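Local coordinates for uncharacterized protein (Vibrio parahaemolyticus M0605, PDB 3X0T) that is the PirA component of a plasmid-encoded, probably pore-forming toxin of a marine pathogen and adopts a jelly-roll fold, at residues 51-59 / 65-73. Sequence-based numbering, arbitrary orientation.
Sequences LTIQYQWGA and GWKVAKSHV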
loop_
_atom_site.group_PDB
_atom_site.type_symbol
_atom_site.label_atom_id
_atom_site.label_comp_id
_atom_site.label_asym_id
_atom_site.label_seq_id
_atom_site.Cartn_x
_atom_site.Cartn_y
_atom_site.Cartn_z
ATOM N N LEU A 51 11.763 -1.317 -4.494
ATOM C CA LEU A 51 10.922 -0.655 -3.484
ATOM C C LEU A 51 10.391 -1.721 -2.543
ATOM O O LEU A 51 10.073 -2.833 -2.969
ATOM C CB LEU A 51 9.745 0.038 -4.185
ATOM C CG LEU A 51 10.117 1.173 -5.165
ATOM C CD1 LEU A 51 8.925 1.597 -5.992
ATOM C CD2 LEU A 51 10.783 2.295 -4.478
ATOM N N THR A 52 10.172 -1.323 -1.275
ATOM C CA THR A 52 9.391 -2.184 -0.364
ATOM C C THR A 52 7.955 -1.655 -0.230
ATOM O O THR A 52 7.792 -0.441 -0.099
ATOM C CB THR A 52 10.052 -2.202 0.995
ATOM O OG1 THR A 52 11.322 -2.861 0.847
ATOM C CG2 THR A 52 9.229 -2.983 2.020
ATOM N N ILE A 53 6.963 -2.522 -0.295
ATOM C CA ILE A 53 5.606 -2.136 0.034
ATOM C C ILE A 53 5.226 -2.793 1.342
ATOM O O ILE A 53 5.531 -3.987 1.566
ATOM C CB ILE A 53 4.634 -2.458 -1.113
ATOM C CG1 ILE A 53 3.271 -1.794 -0.852
ATOM C CG2 ILE A 53 4.523 -3.950 -1.417
ATOM C CD1 ILE A 53 2.347 -1.827 -2.050
ATOM N N GLN A 54 4.573 -2.037 2.212
ATOM C CA GLN A 54 4.125 -2.606 3.500
ATOM C C GLN A 54 2.672 -2.271 3.772
ATOM O O GLN A 54 2.192 -1.164 3.479
ATOM C CB GLN A 54 4.941 -2.093 4.723
ATOM C CG GLN A 54 6.428 -2.413 4.579
ATOM C CD GLN A 54 7.163 -2.218 5.821
ATOM O OE1 GLN A 54 6.908 -1.310 6.645
ATOM N NE2 GLN A 54 8.163 -3.121 6.001
ATOM N N TYR A 55 1.981 -3.235 4.358
ATOM C CA TYR A 55 0.644 -3.045 4.923
ATOM C C TYR A 55 0.834 -2.856 6.422
ATOM O O TYR A 55 1.373 -3.743 7.053
ATOM C CB TYR A 55 -0.251 -4.253 4.612
ATOM C CG TYR A 55 -1.692 -3.928 4.592
ATOM C CD1 TYR A 55 -2.387 -3.594 5.782
ATOM C CD2 TYR A 55 -2.400 -3.854 3.393
ATOM C CE1 TYR A 55 -3.719 -3.198 5.740
ATOM C CE2 TYR A 55 -3.719 -3.447 3.354
ATOM C CZ TYR A 55 -4.377 -3.118 4.530
ATOM O OH TYR A 55 -5.691 -2.709 4.450
ATOM N N GLN A 56 0.406 -1.706 6.948
ATOM C CA GLN A 56 0.628 -1.370 8.352
ATOM C C GLN A 56 -0.688 -1.123 9.065
ATOM O O GLN A 56 -1.696 -0.791 8.403
ATOM C CB GLN A 56 1.498 -0.140 8.464
ATOM C CG GLN A 56 2.892 -0.362 7.889
ATOM C CD GLN A 56 3.820 0.807 8.122
ATOM O OE1 GLN A 56 3.407 1.866 8.626
ATOM N NE2 GLN A 56 5.090 0.629 7.759
ATOM N N TRP A 57 -0.689 -1.285 10.391
ATOM C CA TRP A 57 -1.888 -1.089 11.182
ATOM C C TRP A 57 -1.560 -0.361 12.454
ATOM O O TRP A 57 -0.405 -0.356 12.906
ATOM C CB TRP A 57 -2.632 -2.418 11.435
ATOM C CG TRP A 57 -1.910 -3.321 12.396
ATOM C CD1 TRP A 57 -0.877 -4.204 12.110
ATOM C CD2 TRP A 57 -2.118 -3.409 13.804
ATOM N NE1 TRP A 57 -0.485 -4.833 13.249
ATOM C CE2 TRP A 57 -1.200 -4.353 14.308
ATOM C CE3 TRP A 57 -2.976 -2.760 14.715
ATOM C CZ2 TRP A 57 -1.102 -4.626 15.696
ATOM C CZ3 TRP A 57 -2.866 -3.031 16.070
ATOM C CH2 TRP A 57 -1.948 -3.968 16.541
ATOM N N GLY A 58 -2.587 0.215 13.072
ATOM C CA GLY A 58 -2.412 0.901 14.361
ATOM C C GLY A 58 -3.596 0.564 15.272
ATOM O O GLY A 58 -4.727 0.312 14.810
ATOM N N ALA A 59 -3.281 0.565 16.562
ATOM C CA ALA A 59 -4.274 0.345 17.635
ATOM C C ALA A 59 -5.095 1.628 17.841
ATOM O O ALA A 59 -4.763 2.706 17.334
ATOM C CB ALA A 59 -3.490 -0.010 18.916
ATOM N N GLY A 65 2.339 3.404 17.935
ATOM C CA GLY A 65 2.691 3.743 16.550
ATOM C C GLY A 65 2.284 2.640 15.568
ATOM O O GLY A 65 1.519 1.731 15.896
ATOM N N TRP A 66 2.764 2.781 14.356
ATOM C CA TRP A 66 2.389 1.839 13.273
ATOM C C TRP A 66 3.094 0.490 13.469
ATOM O O TRP A 66 4.260 0.459 13.895
ATOM C CB TRP A 66 2.810 2.383 11.910
ATOM C CG TRP A 66 1.958 3.546 11.478
ATOM C CD1 TRP A 66 2.348 4.879 11.400
ATOM C CD2 TRP A 66 0.606 3.503 11.024
ATOM N NE1 TRP A 66 1.287 5.625 10.921
ATOM C CE2 TRP A 66 0.207 4.814 10.706
ATOM C CE3 TRP A 66 -0.314 2.440 10.874
ATOM C CZ2 TRP A 66 -1.077 5.100 10.216
ATOM C CZ3 TRP A 66 -1.598 2.743 10.426
ATOM C CH2 TRP A 66 -1.977 4.068 10.078
ATOM N N LYS A 67 2.409 -0.579 13.104
ATOM C CA LYS A 67 2.966 -1.934 13.130
ATOM C C LYS A 67 2.883 -2.529 11.756
ATOM O O LYS A 67 1.988 -2.183 10.983
ATOM C CB LYS A 67 2.165 -2.831 14.104
ATOM C CG LYS A 67 2.203 -2.402 15.545
ATOM C CD LYS A 67 0.878 -1.604 15.884
ATOM C CE LYS A 67 0.704 -1.299 17.385
ATOM N NZ LYS A 67 1.730 -0.403 17.941
ATOM N N VAL A 68 3.802 -3.414 11.390
ATOM C CA VAL A 68 3.852 -4.032 10.110
ATOM C C VAL A 68 3.080 -5.369 10.087
ATOM O O VAL A 68 3.427 -6.278 10.836
ATOM C CB VAL A 68 5.306 -4.224 9.625
ATOM C CG1 VAL A 68 5.311 -4.898 8.237
ATOM C CG2 VAL A 68 6.084 -2.945 9.688
ATOM N N ALA A 69 2.043 -5.440 9.262
ATOM C CA ALA A 69 1.311 -6.704 9.045
ATOM C C ALA A 69 1.876 -7.470 7.866
ATOM O O ALA A 69 1.831 -8.715 7.902
ATOM C CB ALA A 69 -0.175 -6.444 8.818
ATOM N N LYS A 70 2.307 -6.809 6.790
ATOM C CA LYS A 70 2.830 -7.461 5.581
ATOM C C LYS A 70 3.908 -6.593 4.999
ATOM O O LYS A 70 3.822 -5.354 5.079
ATOM C CB LYS A 70 1.751 -7.698 4.543
ATOM C CG LYS A 70 0.626 -8.660 4.943
ATOM C CD LYS A 70 -0.245 -9.107 3.754
ATOM C CE LYS A 70 -1.228 -10.188 4.094
ATOM N NZ LYS A 70 -1.828 -10.645 2.793
ATOM N N SER A 71 4.908 -7.215 4.379
ATOM C CA SER A 71 5.964 -6.483 3.716
ATOM C C SER A 71 6.470 -7.257 2.502
ATOM O O SER A 71 6.546 -8.498 2.601
ATOM C CB SER A 71 7.108 -6.236 4.694
ATOM O OG SER A 71 8.103 -5.372 4.182
ATOM N N HIS A 72 6.821 -6.632 1.412
ATOM C CA HIS A 72 7.338 -7.350 0.252
ATOM C C HIS A 72 8.200 -6.378 -0.569
ATOM O O HIS A 72 7.898 -5.199 -0.681
ATOM C CB HIS A 72 6.162 -7.829 -0.617
ATOM C CG HIS A 72 6.587 -8.706 -1.719
ATOM N ND1 HIS A 72 6.769 -10.062 -1.581
ATOM C CD2 HIS A 72 6.880 -8.410 -3.005
ATOM C CE1 HIS A 72 7.192 -10.561 -2.733
ATOM N NE2 HIS A 72 7.217 -9.586 -3.618
ATOM N N VAL A 73 9.263 -6.920 -1.205
ATOM C CA VAL A 73 10.178 -6.126 -2.030
ATOM C C VAL A 73 9.808 -6.315 -3.467
ATOM O O VAL A 73 9.671 -7.475 -3.943
ATOM C CB VAL A 73 11.631 -6.451 -1.786
ATOM C CG1 VAL A 73 12.536 -5.673 -2.730
ATOM C CG2 VAL A 73 11.999 -6.222 -0.349
HETATM O O HOH W 1 -0.900 1.874 17.170
#
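Strands 51-58 and 67-74 pair as an antiparallel beta hairpin at the margin of one four-stranded sheet of the jelly roll; 51-58 lies inside the sheet, beside 91-98, and 67-74 is the outermost strand. Paired backbone bonds join Ile53 to His72 and Trp57 to Lys67. Between them sits a classic beta bulge: Ala69 and Lys70 both face Tyr55, whose O accepts from Ala69 N at 2.9 Å and, on a lone pair, from Lys70 N at 3.2 Å, shifting the register by one residue. On the face bearing Thr52, Gln54 and Gln56, a relay of side-chain bonds runs along 51-58 and then crosses to the neighbouring strand. Gln56 NE2 donates to Gln54 OE1 (2.9 Å), almost exactly in the plane of its own amide, and Gln54 NE2 donates to Ser71 OG (2.9 Å, N-H...O 162°). Val68 CG2 packs 3.6 Å from Gln54 OE1, while Gln56 OE1, also bonded to Arg93, lies 3.4 Å from Trp66 CB. On the other face Lys67 lies over the indole of Trp57. The bend at chi2 (99°) carries CD above the six-membered ring, 3.6 Å from its centroid, a CH-pi contact; NZ turns on to Gly65 O (3.0 Å), too far from the ring for more than a weak cation-pi attraction. Phe89 also stacks with Trp57. At the loop end of the hairpin a water bridges Ala59 N and Gly65 O. The chemistry thus differs by face: bonds at both ends of the Gln54 amide fix its flip, whereas the Lys67 methylenes pack on Trp57 and leave the ammonium to Gly65 O and, weakly, Ala63 O.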